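Local coordinates for Crov588 (Cafeteriavirus, PDB 6NYR), which is of unknown function but folds into a leucine-rich repeat solenoid that bends round into a closed-looking ring, at residues I661-I666 against I675-K680; T9-N14 against Y25-N30; D19-Y24 against H48-N53. One frame throughout, in Å; residues are numbered along the deposited sequence.

The three contacts lie near the two chain ends of the ring. Contact 2 (9-14 with 25-30) is the buried one, and contacts 1 and 3 are only partly buried. Contacts 1 and 2 each set an inner-rim strand against a short helix or its exit; their centres are 23 Å apart, without touching. Contact 3 joins two segments on the outer side of the ring, and its 48-53 segment meets the helix region of contact 2 where Asn53 ND2 donates to Leu28 O. Across its segments contact 2 is wholly apolar, with the Phe13 ring inside it, whereas contact 1 brings in a tyrosine hydroxyl and contact 3 an exposed carboxylate.

Contact 1 of 3, residues I661-I666 against I675-K680; sequences IILKNI and IEYFNK
Leu663 and Ile675 reach toward each other tip to tip, CD1 of Leu663 lying 3.8 Å from CD1 of Ile675. That same leucine methyl is the single point through which the first segment engages Tyr677: Leu663 CD1 stands 3.5 Å from Tyr677 OH, near the ring plane and at its edge. The nearest ring carbon, Tyr677 CZ, is 4.5 Å from Leu663 CD1, which places the approach at the hydroxyl end rather than over a face. Tyr677 and Leu663 come from opposite directions; the tyrosine CB points to one side of 661-666 and the ring end comes nearer.

Packing is tightest around this methyl and within the strand itself. Ile675 splits its two branches between two tasks. Its CG1 is anti to the carbonyl carbon (chi1 -66°) and carries CD1 out to Leu663, while CG2 rests on one face of the Tyr677 ring, 3.4 Å above the plane and displaced toward the rim. The phenol is thus supported on a face by its own strand and met at its edge by the leucine.

The backbone stays far off: even the closest CA atoms, those of Leu663 and Ile675, are 10.2 Å apart, and just 103 Å² is buried in all. Leu663 is buried, whereas Ile675 and Tyr677 keep some solvent exposure. Leu663 is where the chain leaves helix 659-662 and enters a type I turn, closed by Ile666 N to Leu663 O at 3.1 Å.

This is the C-terminal end of the leucine-rich repeat solenoid, where helix 659-662 lies between strands 651-655 and 674-678 along the chain. The two strands pair in parallel through backbone bonds from Glu676 and Phe678. Tyr656 meets the Tyr677 ring edge-to-face, and Ile662 packs on Ile654.

Contact 2 of 3, residues T9-N14 against Y25-N30; sequences TILTFN and YKILSN
Aliphatic contacts come first: Leu11 CD1 sits 4.0 Å from Leu28 CD2 and 4.1 Å from Ile27 CG2, so one strand methyl meets two consecutive residues of helix 25-28. Leu11 crosses both of them at about a right angle. Its CG is anti to the backbone N (chi1 179°), and CB already aims at the helix. Leu28 instead starts to one side, and only the end of its side chain comes in.

The aromatic share falls to Phe13, whose CZ is 4.0 Å from Leu28 CD2. The methyl approaches the ring obliquely, so one methyl touches Leu11 of the strand and the ring of Phe13 just after it. Phe38 lies nearly parallel to the Phe13 ring, and Phe17 meets it at a steeper tilt.

In the leucine-rich repeat solenoid, parallel strands form the inner wall and apolar residues point from them into the core. Strand 10-12 pairs in this way with strand 35-37, where Ile36 touches both Phe13 and Leu28; strand 5-7, at the chain's start, lies antiparallel on its other side.

Polar bonds lie within 25-30 or run from either segment to other parts of the chain. Ser29 OG donates to Tyr25 O at 2.7 Å, from 41° above the carbonyl plane. Ser29 N adds a 3.2 Å bond to Lys26 O. On the strand side, Thr12 OG1 hydrogen-bonds Glu37 OE1.

Contact 3 of 3, residues D19-Y24 against H48-N53; sequences DPLDKY and HLIPSN
The backbones of 19-24 and 48-53 come nearest at Leu21 and Leu49, whose CA atoms are 6.3 Å apart, where a type I turn from Leu21 to Tyr24, closed by a 2.9 Å bond from Tyr24 N to Leu21 O, faces the 48-53 segment.

That short spacing lets the two leucines touch at the base of their side chains: Leu21 CB is 4.1 Å from Leu49 CB. Both CB atoms aim at the opposing segment, and Leu49 CD1 also comes within 4.2 Å of Leu21 CB. Farther out, Leu21 CD1 meets Ile50 CD1 at 4.2 Å, the two side chains passing at a slant. Ile50 sets off to one side; its CG1, anti to the carbonyl carbon (chi1 -57°), returns CD1 toward Leu21. Thus Leu21 is engaged at two levels, by Leu49 near the backbone and by Ile50 at its methyl end.

Asp22 lies on the exposed margin. Its CB points away from 48-53, yet OD2 stands 4.1 Å from Leu49 CD2, a van der Waals approach of a carboxylate oxygen to a methyl rather than a polar bond. Leu49 therefore spans the boundary, with CB and CD1 against buried Leu21 and CD2 beside the exposed carboxylate. Of the 175 Å² buried in total, Leu49 contributes the largest share.

Leu21 also packs on Ile46, and Pro51 continues the contact onto Tyr25 and Leu28 of helix 25-28. Leu21 and Ile46 probably take the place of the isoleucine in the Phe-Asn-Gln-x-Ile motif of the later FNIP repeats, and Leu49-Ile50-Pro51 is reminiscent of their Val-Leu-Pro. Such stacking of apolar residues between the outer loops of successive coils is characteristic of a leucine-rich repeat solenoid.

Contact 1 of 3, residues I661-I666 against I675-K680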
loop_
_atom_site.group_PDB
_atom_site.type_symbol
_atom_site.label_atom_id
_atom_site.label_comp_id
_atom_site.label_asym_id
_atom_site.label_seq_id
_atom_site.Cartn_x
_atom_site.Cartn_y
_atom_site.Cartn_z
ATOM N N ILE A 661 -16.057 -31.683 18.409
ATOM C CA ILE A 661 -15.207 -32.664 19.074
ATOM C C ILE A 661 -14.303 -31.999 20.103
ATOM O O ILE A 661 -14.037 -32.565 21.166
ATOM C CB ILE A 661 -14.381 -33.448 18.034
ATOM C CG1 ILE A 661 -15.292 -34.173 17.048
ATOM C CG2 ILE A 661 -13.463 -34.440 18.749
ATOM C CD1 ILE A 661 -15.777 -35.527 17.509
ATOM N N ILE A 662 -13.817 -30.793 19.801
ATOM C CA ILE A 662 -12.865 -30.136 20.688
ATOM C C ILE A 662 -13.569 -29.576 21.913
ATOM O O ILE A 662 -13.020 -29.587 23.020
ATOM C CB ILE A 662 -12.110 -29.031 19.927
ATOM C CG1 ILE A 662 -11.417 -29.604 18.691
ATOM C CG2 ILE A 662 -11.093 -28.347 20.834
ATOM C CD1 ILE A 662 -10.931 -28.544 17.713
ATOM N N LEU A 663 -14.790 -29.079 21.734
ATOM C CA LEU A 663 -15.538 -28.419 22.793
ATOM C C LEU A 663 -16.622 -29.313 23.381
ATOM O O LEU A 663 -17.523 -28.818 24.069
ATOM C CB LEU A 663 -16.141 -27.118 22.263
ATOM C CG LEU A 663 -15.126 -26.174 21.613
ATOM C CD1 LEU A 663 -15.779 -24.880 21.148
ATOM C CD2 LEU A 663 -13.981 -25.873 22.575
ATOM N N LYS A 664 -16.545 -30.621 23.124
ATOM C CA LYS A 664 -17.495 -31.569 23.695
ATOM C C LYS A 664 -17.704 -31.316 25.182
ATOM O O LYS A 664 -18.840 -31.204 25.655
ATOM C CB LYS A 664 -16.991 -32.993 23.455
ATOM C CG LYS A 664 -17.982 -34.103 23.765
ATOM C CD LYS A 664 -17.230 -35.410 24.024
ATOM C CE LYS A 664 -18.163 -36.567 24.342
ATOM N NZ LYS A 664 -18.614 -37.281 23.116
ATOM N N ASN A 665 -16.608 -31.211 25.931
ATOM C CA ASN A 665 -16.643 -31.108 27.388
ATOM C C ASN A 665 -16.394 -29.684 27.861
ATOM O O ASN A 665 -15.704 -29.469 28.862
ATOM C CB ASN A 665 -15.618 -32.056 28.009
ATOM C CG ASN A 665 -15.705 -33.461 27.446
ATOM O OD1 ASN A 665 -14.789 -33.928 26.764
ATOM N ND2 ASN A 665 -16.803 -34.148 27.739
ATOM N N ILE A 666 -16.930 -28.687 27.159
ATOM C CA ILE A 666 -16.696 -27.288 27.504
ATOM C C ILE A 666 -17.999 -26.525 27.312
ATOM O O ILE A 666 -18.484 -26.396 26.183
ATOM C CB ILE A 666 -15.580 -26.658 26.656
ATOM C CG1 ILE A 666 -14.226 -27.258 27.032
ATOM C CG2 ILE A 666 -15.562 -25.147 26.831
ATOM C CD1 ILE A 666 -13.121 -26.935 26.051
ATOM N N ILE A 675 -13.481 -17.644 21.714
ATOM C CA ILE A 675 -13.171 -18.696 20.752
ATOM C C ILE A 675 -13.259 -18.110 19.349
ATOM O O ILE A 675 -14.297 -17.563 18.958
ATOM C CB ILE A 675 -14.114 -19.900 20.896
ATOM C CG1 ILE A 675 -13.906 -20.589 22.243
ATOM C CG2 ILE A 675 -13.886 -20.889 19.760
ATOM C CD1 ILE A 675 -15.063 -21.468 22.662
ATOM N N GLU A 676 -12.167 -18.228 18.599
ATOM C CA GLU A 676 -12.102 -17.806 17.206
ATOM C C GLU A 676 -12.059 -19.039 16.312
ATOM O O GLU A 676 -11.217 -19.921 16.509
ATOM C CB GLU A 676 -10.868 -16.934 16.957
ATOM C CG GLU A 676 -10.988 -15.521 17.500
ATOM C CD GLU A 676 -9.739 -14.688 17.267
ATOM O OE1 GLU A 676 -8.903 -15.086 16.429
ATOM O OE2 GLU A 676 -9.589 -13.642 17.933
ATOM N N TYR A 677 -12.949 -19.093 15.328
ATOM C CA TYR A 677 -12.985 -20.205 14.388
ATOM C C TYR A 677 -12.350 -19.786 13.066
ATOM O O TYR A 677 -12.370 -18.611 12.691
ATOM C CB TYR A 677 -14.421 -20.690 14.138
ATOM C CG TYR A 677 -15.115 -21.224 15.370
ATOM C CD1 TYR A 677 -14.612 -22.327 16.049
ATOM C CD2 TYR A 677 -16.284 -20.640 15.846
ATOM C CE1 TYR A 677 -15.241 -22.820 17.177
ATOM C CE2 TYR A 677 -16.921 -21.130 16.972
ATOM C CZ TYR A 677 -16.395 -22.220 17.631
ATOM O OH TYR A 677 -17.027 -22.710 18.750
ATOM N N PHE A 678 -11.771 -20.760 12.368
ATOM C CA PHE A 678 -11.298 -20.548 11.007
ATOM C C PHE A 678 -11.823 -21.655 10.103
ATOM O O PHE A 678 -12.278 -22.708 10.561
ATOM C CB PHE A 678 -9.755 -20.467 10.917
ATOM C CG PHE A 678 -9.033 -21.715 11.349
ATOM C CD1 PHE A 678 -8.790 -22.743 10.450
ATOM C CD2 PHE A 678 -8.569 -21.844 12.648
ATOM C CE1 PHE A 678 -8.120 -23.884 10.846
ATOM C CE2 PHE A 678 -7.899 -22.984 13.048
ATOM C CZ PHE A 678 -7.671 -24.001 12.145
ATOM N N ASN A 679 -11.778 -21.380 8.801
ATOM C CA ASN A 679 -12.271 -22.272 7.764
ATOM C C ASN A 679 -11.105 -22.795 6.922
ATOM O O ASN A 679 -9.947 -22.390 7.086
ATOM C CB ASN A 679 -13.267 -21.556 6.852
ATOM C CG ASN A 679 -14.631 -21.395 7.475
ATOM O OD1 ASN A 679 -15.105 -20.276 7.668
ATOM N ND2 ASN A 679 -15.277 -22.509 7.785
ATOM N N LYS A 680 -11.430 -23.693 5.987
ATOM C CA LYS A 680 -10.503 -24.082 4.935
ATOM C C LYS A 680 -10.654 -23.208 3.698
ATOM O O LYS A 680 -9.702 -23.095 2.919
ATOM C CB LYS A 680 -10.702 -25.558 4.562
ATOM C CG LYS A 680 -12.143 -26.002 4.369
ATOM C CD LYS A 680 -12.622 -25.886 2.924
ATOM C CE LYS A 680 -13.752 -26.875 2.645
ATOM N NZ LYS A 680 -14.324 -26.726 1.278
#

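Contact 2 of 3, residues T9-N14 against Y25-N30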
loop_
_atom_site.group_PDB
_atom_site.type_symbol
_atom_site.label_atom_id
_atom_site.label_comp_id
_atom_site.label_asym_id
_atom_site.label_seq_id
_atom_site.Cartn_x
_atom_site.Cartn_y
_atom_site.Cartn_z
ATOM N N THR A 9 -14.805 3.188 16.728
ATOM C CA THR A 9 -16.253 3.336 16.798
ATOM C C THR A 9 -17.023 2.418 15.857
ATOM O O THR A 9 -18.243 2.273 15.997
ATOM C CB THR A 9 -16.697 4.788 16.571
ATOM O OG1 THR A 9 -16.329 5.166 15.238
ATOM C CG2 THR A 9 -16.053 5.736 17.578
ATOM N N ILE A 10 -16.335 1.812 14.903
ATOM C CA ILE A 10 -16.968 1.048 13.837
ATOM C C ILE A 10 -17.042 -0.420 14.244
ATOM O O ILE A 10 -16.020 -1.061 14.514
ATOM C CB ILE A 10 -16.211 1.223 12.508
ATOM C CG1 ILE A 10 -16.120 2.712 12.164
ATOM C CG2 ILE A 10 -16.886 0.435 11.397
ATOM C CD1 ILE A 10 -15.570 3.008 10.784
ATOM N N LEU A 11 -18.258 -0.949 14.292
ATOM C CA LEU A 11 -18.504 -2.383 14.368
ATOM C C LEU A 11 -18.722 -2.930 12.959
ATOM O O LEU A 11 -19.563 -2.417 12.212
ATOM C CB LEU A 11 -19.719 -2.692 15.244
ATOM C CG LEU A 11 -20.090 -4.164 15.366
ATOM C CD1 LEU A 11 -20.809 -4.441 16.683
ATOM C CD2 LEU A 11 -20.968 -4.608 14.195
ATOM N N THR A 12 -17.971 -3.970 12.602
ATOM C CA THR A 12 -18.057 -4.607 11.296
ATOM C C THR A 12 -18.480 -6.056 11.492
ATOM O O THR A 12 -17.773 -6.823 12.154
ATOM C CB THR A 12 -16.714 -4.539 10.561
ATOM O OG1 THR A 12 -16.267 -3.179 10.490
ATOM C CG2 THR A 12 -16.840 -5.105 9.150
ATOM N N PHE A 13 -19.619 -6.433 10.918
ATOM C CA PHE A 13 -20.019 -7.829 10.922
ATOM C C PHE A 13 -19.166 -8.626 9.931
ATOM O O PHE A 13 -18.432 -8.068 9.111
ATOM C CB PHE A 13 -21.496 -7.979 10.577
ATOM C CG PHE A 13 -22.422 -7.628 11.702
ATOM C CD1 PHE A 13 -22.836 -6.322 11.895
ATOM C CD2 PHE A 13 -22.887 -8.608 12.564
ATOM C CE1 PHE A 13 -23.698 -6.000 12.926
ATOM C CE2 PHE A 13 -23.746 -8.289 13.598
ATOM C CZ PHE A 13 -24.149 -6.983 13.780
ATOM N N ASN A 14 -19.266 -9.951 10.017
ATOM C CA ASN A 14 -18.538 -10.817 9.098
ATOM C C ASN A 14 -19.013 -10.559 7.677
ATOM O O ASN A 14 -20.148 -10.134 7.452
ATOM C CB ASN A 14 -18.751 -12.287 9.499
ATOM C CG ASN A 14 -17.516 -13.137 9.271
ATOM O OD1 ASN A 14 -16.869 -13.548 10.231
ATOM N ND2 ASN A 14 -17.230 -13.473 8.013
ATOM N N TYR A 25 -29.186 -6.575 20.054
ATOM C CA TYR A 25 -29.482 -5.239 20.562
ATOM C C TYR A 25 -28.489 -4.831 21.644
ATOM O O TYR A 25 -27.951 -3.717 21.625
ATOM C CB TYR A 25 -30.912 -5.198 21.105
ATOM C CG TYR A 25 -31.521 -3.816 21.103
ATOM C CD1 TYR A 25 -31.253 -2.915 22.123
ATOM C CD2 TYR A 25 -32.366 -3.412 20.079
ATOM C CE1 TYR A 25 -31.805 -1.649 22.121
ATOM C CE2 TYR A 25 -32.926 -2.150 20.068
ATOM C CZ TYR A 25 -32.643 -1.271 21.091
ATOM O OH TYR A 25 -33.198 -0.012 21.082
ATOM N N LYS A 26 -28.228 -5.731 22.594
ATOM C CA LYS A 26 -27.245 -5.454 23.634
ATOM C C LYS A 26 -25.885 -5.130 23.028
ATOM O O LYS A 26 -25.260 -4.122 23.380
ATOM C CB LYS A 26 -27.155 -6.646 24.593
ATOM C CG LYS A 26 -26.760 -7.968 23.945
ATOM C CD LYS A 26 -26.592 -9.078 24.994
ATOM C CE LYS A 26 -27.925 -9.470 25.632
ATOM N NZ LYS A 26 -28.842 -10.150 24.673
ATOM N N ILE A 27 -25.413 -5.969 22.102
ATOM C CA ILE A 27 -24.107 -5.737 21.493
ATOM C C ILE A 27 -24.090 -4.395 20.774
ATOM O O ILE A 27 -23.105 -3.648 20.841
ATOM C CB ILE A 27 -23.748 -6.890 20.536
ATOM C CG1 ILE A 27 -23.605 -8.205 21.300
ATOM C CG2 ILE A 27 -22.468 -6.563 19.773
ATOM C CD1 ILE A 27 -23.581 -9.435 20.407
ATOM N N LEU A 28 -25.177 -4.067 20.076
ATOM C CA LEU A 28 -25.213 -2.869 19.249
ATOM C C LEU A 28 -25.466 -1.599 20.047
ATOM O O LEU A 28 -25.312 -0.502 19.498
ATOM C CB LEU A 28 -26.284 -3.023 18.166
ATOM C CG LEU A 28 -26.064 -4.186 17.195
ATOM C CD1 LEU A 28 -27.275 -4.381 16.293
ATOM C CD2 LEU A 28 -24.801 -3.969 16.367
ATOM N N SER A 29 -25.843 -1.714 21.318
ATOM C CA SER A 29 -26.063 -0.545 22.163
ATOM C C SER A 29 -24.792 -0.053 22.853
ATOM O O SER A 29 -24.863 0.891 23.647
ATOM C CB SER A 29 -27.128 -0.854 23.222
ATOM O OG SER A 29 -28.342 -1.257 22.618
ATOM N N ASN A 30 -23.640 -0.656 22.573
ATOM C CA ASN A 30 -22.377 -0.248 23.185
ATOM C C ASN A 30 -22.103 1.219 22.876
ATOM O O ASN A 30 -21.939 1.576 21.701
ATOM C CB ASN A 30 -21.268 -1.157 22.654
ATOM C CG ASN A 30 -19.902 -0.798 23.190
ATOM O OD1 ASN A 30 -19.756 0.136 23.975
ATOM N ND2 ASN A 30 -18.890 -1.556 22.782
#

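Contact 3 of 3, residues D19-Y24 against H48-N53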
loop_
_atom_site.group_PDB
_atom_site.type_symbol
_atom_site.label_atom_id
_atom_site.label_comp_id
_atom_site.label_asym_id
_atom_site.label_seq_id
_atom_site.Cartn_x
_atom_site.Cartn_y
_atom_site.Cartn_z
ATOM N N ASP A 19 -27.390 -13.356 9.879
ATOM C CA ASP A 19 -28.219 -13.826 10.975
ATOM C C ASP A 19 -29.149 -12.718 11.448
ATOM O O ASP A 19 -28.764 -11.541 11.452
ATOM C CB ASP A 19 -27.344 -14.287 12.154
ATOM C CG ASP A 19 -26.770 -15.672 11.955
ATOM O OD1 ASP A 19 -27.412 -16.491 11.265
ATOM O OD2 ASP A 19 -25.678 -15.942 12.499
ATOM N N PRO A 20 -30.371 -13.061 11.858
ATOM C CA PRO A 20 -31.274 -12.037 12.399
ATOM C C PRO A 20 -30.644 -11.308 13.576
ATOM O O PRO A 20 -29.838 -11.865 14.325
ATOM C CB PRO A 20 -32.511 -12.834 12.829
ATOM C CG PRO A 20 -32.483 -14.067 11.967
ATOM C CD PRO A 20 -31.019 -14.387 11.766
ATOM N N LEU A 21 -31.026 -10.043 13.733
ATOM C CA LEU A 21 -30.408 -9.164 14.715
ATOM C C LEU A 21 -31.142 -9.121 16.048
ATOM O O LEU A 21 -30.730 -8.369 16.939
ATOM C CB LEU A 21 -30.323 -7.740 14.156
ATOM C CG LEU A 21 -29.562 -7.550 12.848
ATOM C CD1 LEU A 21 -29.654 -6.097 12.396
ATOM C CD2 LEU A 21 -28.116 -7.978 13.009
ATOM N N ASP A 22 -32.207 -9.908 16.214
ATOM C CA ASP A 22 -33.057 -9.768 17.391
ATOM C C ASP A 22 -32.266 -9.855 18.689
ATOM O O ASP A 22 -32.634 -9.221 19.685
ATOM C CB ASP A 22 -34.153 -10.838 17.377
ATOM C CG ASP A 22 -35.145 -10.642 16.249
ATOM O OD1 ASP A 22 -34.801 -10.954 15.090
ATOM O OD2 ASP A 22 -36.270 -10.173 16.522
ATOM N N LYS A 23 -31.179 -10.619 18.702
ATOM C CA LYS A 23 -30.424 -10.862 19.923
ATOM C C LYS A 23 -29.192 -9.977 20.062
ATOM O O LYS A 23 -28.491 -10.074 21.075
ATOM C CB LYS A 23 -30.004 -12.335 19.984
ATOM C CG LYS A 23 -29.984 -12.926 21.379
ATOM C CD LYS A 23 -29.232 -14.248 21.396
ATOM C CE LYS A 23 -29.166 -14.835 22.797
ATOM N NZ LYS A 23 -28.176 -15.948 22.870
ATOM N N TYR A 24 -28.912 -9.120 19.083
ATOM C CA TYR A 24 -27.715 -8.291 19.093
ATOM C C TYR A 24 -27.953 -6.895 19.652
ATOM O O TYR A 24 -27.007 -6.104 19.720
ATOM C CB TYR A 24 -27.141 -8.181 17.674
ATOM C CG TYR A 24 -26.458 -9.446 17.209
ATOM C CD1 TYR A 24 -27.197 -10.523 16.741
ATOM C CD2 TYR A 24 -25.075 -9.566 17.236
ATOM C CE1 TYR A 24 -26.584 -11.683 16.323
ATOM C CE2 TYR A 24 -24.450 -10.726 16.814
ATOM C CZ TYR A 24 -25.211 -11.782 16.358
ATOM O OH TYR A 24 -24.602 -12.940 15.936
ATOM N N HIS A 48 -36.736 -2.268 13.263
ATOM C CA HIS A 48 -36.820 -1.926 14.675
ATOM C C HIS A 48 -35.708 -2.557 15.502
ATOM O O HIS A 48 -35.847 -2.686 16.724
ATOM C CB HIS A 48 -38.180 -2.333 15.241
ATOM C CG HIS A 48 -39.337 -1.671 14.564
ATOM N ND1 HIS A 48 -39.979 -2.218 13.475
ATOM C CD2 HIS A 48 -39.964 -0.500 14.823
ATOM C CE1 HIS A 48 -40.956 -1.414 13.095
ATOM N NE2 HIS A 48 -40.969 -0.365 13.896
ATOM N N LEU A 49 -34.602 -2.935 14.866
ATOM C CA LEU A 49 -33.566 -3.731 15.512
ATOM C C LEU A 49 -32.252 -2.972 15.626
ATOM O O LEU A 49 -31.188 -3.592 15.737
ATOM C CB LEU A 49 -33.360 -5.034 14.738
ATOM C CG LEU A 49 -34.649 -5.765 14.360
ATOM C CD1 LEU A 49 -34.368 -6.909 13.401
ATOM C CD2 LEU A 49 -35.346 -6.279 15.617
ATOM N N ILE A 50 -32.306 -1.645 15.609
ATOM C CA ILE A 50 -31.100 -0.825 15.637
ATOM C C ILE A 50 -31.205 0.206 16.753
ATOM O O ILE A 50 -32.064 1.099 16.683
ATOM C CB ILE A 50 -30.875 -0.118 14.289
ATOM C CG1 ILE A 50 -30.794 -1.123 13.142
ATOM C CG2 ILE A 50 -29.612 0.734 14.344
ATOM C CD1 ILE A 50 -29.546 -1.972 13.156
ATOM N N PRO A 51 -30.387 0.126 17.802
ATOM C CA PRO A 51 -30.438 1.157 18.845
ATOM C C PRO A 51 -30.020 2.503 18.265
ATOM O O PRO A 51 -29.438 2.599 17.182
ATOM C CB PRO A 51 -29.461 0.663 19.916
ATOM C CG PRO A 51 -28.578 -0.321 19.220
ATOM C CD PRO A 51 -29.391 -0.925 18.101
ATOM N N SER A 52 -30.312 3.559 19.018
ATOM C CA SER A 52 -30.156 4.917 18.516
ATOM C C SER A 52 -28.766 5.488 18.749
ATOM O O SER A 52 -28.536 6.660 18.437
ATOM C CB SER A 52 -31.199 5.837 19.159
ATOM O OG SER A 52 -31.064 5.852 20.567
ATOM N N ASN A 53 -27.836 4.698 19.289
ATOM C CA ASN A 53 -26.461 5.166 19.405
ATOM C C ASN A 53 -25.713 5.132 18.075
ATOM O O ASN A 53 -24.761 5.899 17.891
ATOM C CB ASN A 53 -25.704 4.322 20.434
ATOM C CG ASN A 53 -25.706 2.843 20.090
ATOM O OD1 ASN A 53 -26.621 2.348 19.429
ATOM N ND2 ASN A 53 -24.677 2.131 20.537
#